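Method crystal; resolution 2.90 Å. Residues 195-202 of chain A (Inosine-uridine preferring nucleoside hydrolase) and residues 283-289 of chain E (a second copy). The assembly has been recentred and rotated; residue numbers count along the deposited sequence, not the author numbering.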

# COMPACT_ATOMS: atom_id res chain seq x y z
N GLY A 195 6.96 -8.94 -0.73
CA GLY A 195 7.16 -8.38 0.60
C GLY A 195 6.34 -9.08 1.67
O GLY A 195 5.71 -10.10 1.42
N LEU A 196 6.35 -8.48 2.86
CA LEU A 196 5.74 -9.06 4.05
C LEU A 196 4.24 -9.28 3.88
O LEU A 196 3.72 -10.30 4.34
CB LEU A 196 5.97 -8.16 5.27
CG LEU A 196 7.41 -7.92 5.70
CD1 LEU A 196 7.42 -7.08 6.98
CD2 LEU A 196 8.19 -9.25 5.89
N ASP A 197 3.57 -8.33 3.21
CA ASP A 197 2.15 -8.46 2.85
C ASP A 197 1.75 -9.82 2.24
O ASP A 197 0.58 -10.21 2.34
CB ASP A 197 1.65 -7.30 1.95
CG ASP A 197 2.75 -6.69 1.08
OD1 ASP A 197 2.84 -5.44 1.06
OD2 ASP A 197 3.51 -7.44 0.43
N VAL A 198 2.70 -10.50 1.63
CA VAL A 198 2.51 -11.87 1.15
C VAL A 198 3.27 -12.93 1.98
O VAL A 198 2.72 -14.00 2.25
CB VAL A 198 2.81 -11.92 -0.38
CG1 VAL A 198 3.29 -13.27 -0.85
CG2 VAL A 198 1.57 -11.49 -1.16
N THR A 199 4.51 -12.65 2.40
CA THR A 199 5.34 -13.66 3.09
C THR A 199 4.88 -14.01 4.51
O THR A 199 5.12 -15.13 4.99
CB THR A 199 6.84 -13.31 3.14
OG1 THR A 199 7.06 -12.15 3.93
CG2 THR A 199 7.41 -13.12 1.74
N LEU A 200 4.22 -13.05 5.18
CA LEU A 200 3.69 -13.30 6.52
C LEU A 200 2.42 -14.17 6.52
O LEU A 200 1.99 -14.62 7.58
CB LEU A 200 3.42 -11.98 7.25
CG LEU A 200 4.67 -11.18 7.63
CD1 LEU A 200 4.29 -9.82 8.19
CD2 LEU A 200 5.54 -11.93 8.62
N GLN A 201 1.82 -14.38 5.34
CA GLN A 201 0.77 -15.39 5.17
C GLN A 201 1.33 -16.83 5.10
O GLN A 201 0.61 -17.78 5.40
CB GLN A 201 -0.09 -15.08 3.93
CG GLN A 201 -0.90 -13.78 4.03
CD GLN A 201 -1.68 -13.47 2.76
OE1 GLN A 201 -2.55 -14.24 2.36
NE2 GLN A 201 -1.38 -12.34 2.13
N THR A 202 2.58 -16.97 4.67
CA THR A 202 3.27 -18.27 4.65
C THR A 202 3.68 -18.72 6.04
O THR A 202 4.00 -17.90 6.90
CB THR A 202 4.53 -18.22 3.78
OG1 THR A 202 4.17 -17.76 2.46
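Chain E 283-289: DVTRLND

This is a small, mainly apolar contact between two copies of one protein, in which Leu E287 and Val E284 lie against Leu A200 and the turn around it, flanked by a polar pair that touches without hydrogen bonding. No hydrogen bond or salt bridge crosses between the stretches, and together they bury 248 Å², so shape and the placing of methyl groups carry the fit.

On chain A a short helix begins at Leu A196, with Gly A195 in the N-cap position; Gly A195 O accepts from Val A198 N and Thr A199 N, both at 3.0 Å. The chain keeps turning through Leu A200 and Gln A201, which brings these two side chains to the partner while Val A198, Thr A199 and Thr A202 direct their CA-to-CB bonds away.

Chain E forms no regular helix or strand here and, end to end, runs in broadly the same direction as the chain A stretch. A turn, closed by Leu E287 N to Val E284 O at 2.8 Å, lets both Val E284 and Leu E287 point toward chain A from positions three residues apart. The backbones come nearest at Gln A201 and Asn E288, whose CA atoms are 6.2 Å apart.

Leu E287 is the centre of the chain E side, with the largest covered area of any residue in the contact. Its CD2 lies 3.8 Å from Asp A197 O and 4.3 Å from Leu A200 CB, while its CD1 comes within 4.1 Å of Gln A201 NE2. One leucine thus spans backbone and side chains of the turn. Leu A200 answers with rotamer m,t, placing its CD1 4.0 Å from Val E284 CG1.

Gln A201 shows how a polar residue can serve an apolar patch. Its NE2 donates to Asp A197 O at 2.9 Å, with an N-H...O angle of 153°, folding the amide back onto its own chain. The same carbonyl and amide therefore meet the methyls of Leu E287 with a hydrogen bond already made between them.

Asn E288 borders this patch. Its CA-to-CB bond points sideways, but the end of the side chain comes nearer, leaving OD1 3.5 Å from Gln A201 CG and ND2 3.7 Å from Leu A200 O; these are packing contacts.

Away from the contact, Asp E283 accepts from Thr E285 OG1 at its OD2 (3.0 Å) and pairs through OD1 in a salt bridge with Arg E286 NH1 (2.8 Å). The rule to read is that the carbonyl and amide nearest the Leu E287 methyls, Asp A197 O and Gln A201 NE2, are already paired with each other, while branched aliphatic side chains make up the larger part of the meeting.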

# COMPACT_ATOMS: atom_id res chain seq x y z
N ASP E 283 -3.60 -3.52 8.90
CA ASP E 283 -3.26 -4.06 10.20
C ASP E 283 -2.75 -5.47 9.98
O ASP E 283 -3.44 -6.29 9.37
CB ASP E 283 -4.48 -4.08 11.13
CG ASP E 283 -4.13 -4.47 12.57
OD1 ASP E 283 -5.05 -4.84 13.33
OD2 ASP E 283 -2.94 -4.40 12.96
N VAL E 284 -1.55 -5.73 10.49
CA VAL E 284 -0.89 -7.03 10.31
C VAL E 284 -1.67 -8.09 11.08
O VAL E 284 -1.90 -9.18 10.57
CB VAL E 284 0.57 -7.05 10.80
CG1 VAL E 284 1.27 -8.34 10.37
CG2 VAL E 284 1.34 -5.87 10.24
N THR E 285 -2.07 -7.73 12.30
CA THR E 285 -2.87 -8.58 13.18
C THR E 285 -4.03 -9.26 12.45
O THR E 285 -4.28 -10.44 12.67
CB THR E 285 -3.48 -7.77 14.34
OG1 THR E 285 -2.56 -6.74 14.72
CG2 THR E 285 -3.78 -8.66 15.54
N ARG E 286 -4.71 -8.50 11.60
CA ARG E 286 -5.86 -9.01 10.85
C ARG E 286 -5.54 -9.28 9.37
O ARG E 286 -6.42 -9.20 8.51
CB ARG E 286 -7.04 -8.02 11.00
CG ARG E 286 -7.28 -7.52 12.42
CD ARG E 286 -8.67 -6.94 12.64
NE ARG E 286 -9.03 -5.87 11.70
CZ ARG E 286 -8.59 -4.61 11.73
NH1 ARG E 286 -7.73 -4.19 12.66
NH2 ARG E 286 -9.02 -3.75 10.80
N LEU E 287 -4.28 -9.63 9.07
CA LEU E 287 -3.90 -9.98 7.70
C LEU E 287 -4.36 -11.40 7.38
O LEU E 287 -4.94 -11.64 6.31
CB LEU E 287 -2.38 -9.87 7.49
CG LEU E 287 -1.85 -10.32 6.12
CD1 LEU E 287 -2.52 -9.57 4.97
CD2 LEU E 287 -0.34 -10.18 6.02
N ASN E 288 -4.09 -12.32 8.29
CA ASN E 288 -4.45 -13.74 8.12
C ASN E 288 -5.92 -14.04 8.41
O ASN E 288 -6.39 -15.13 8.08
CB ASN E 288 -3.55 -14.62 8.99
CG ASN E 288 -2.10 -14.57 8.56
OD1 ASN E 288 -1.79 -14.32 7.39
ND2 ASN E 288 -1.19 -14.81 9.50
N ASP E 289 -6.63 -13.09 9.04
CA ASP E 289 -8.09 -13.15 9.16
C ASP E 289 -8.69 -13.04 7.74
O ASP E 289 -8.53 -11.99 7.10
CB ASP E 289 -8.58 -12.01 10.07
CG ASP E 289 -10.10 -12.01 10.29
OD1 ASP E 289 -10.79 -12.99 9.95
OD2 ASP E 289 -10.60 -10.99 10.82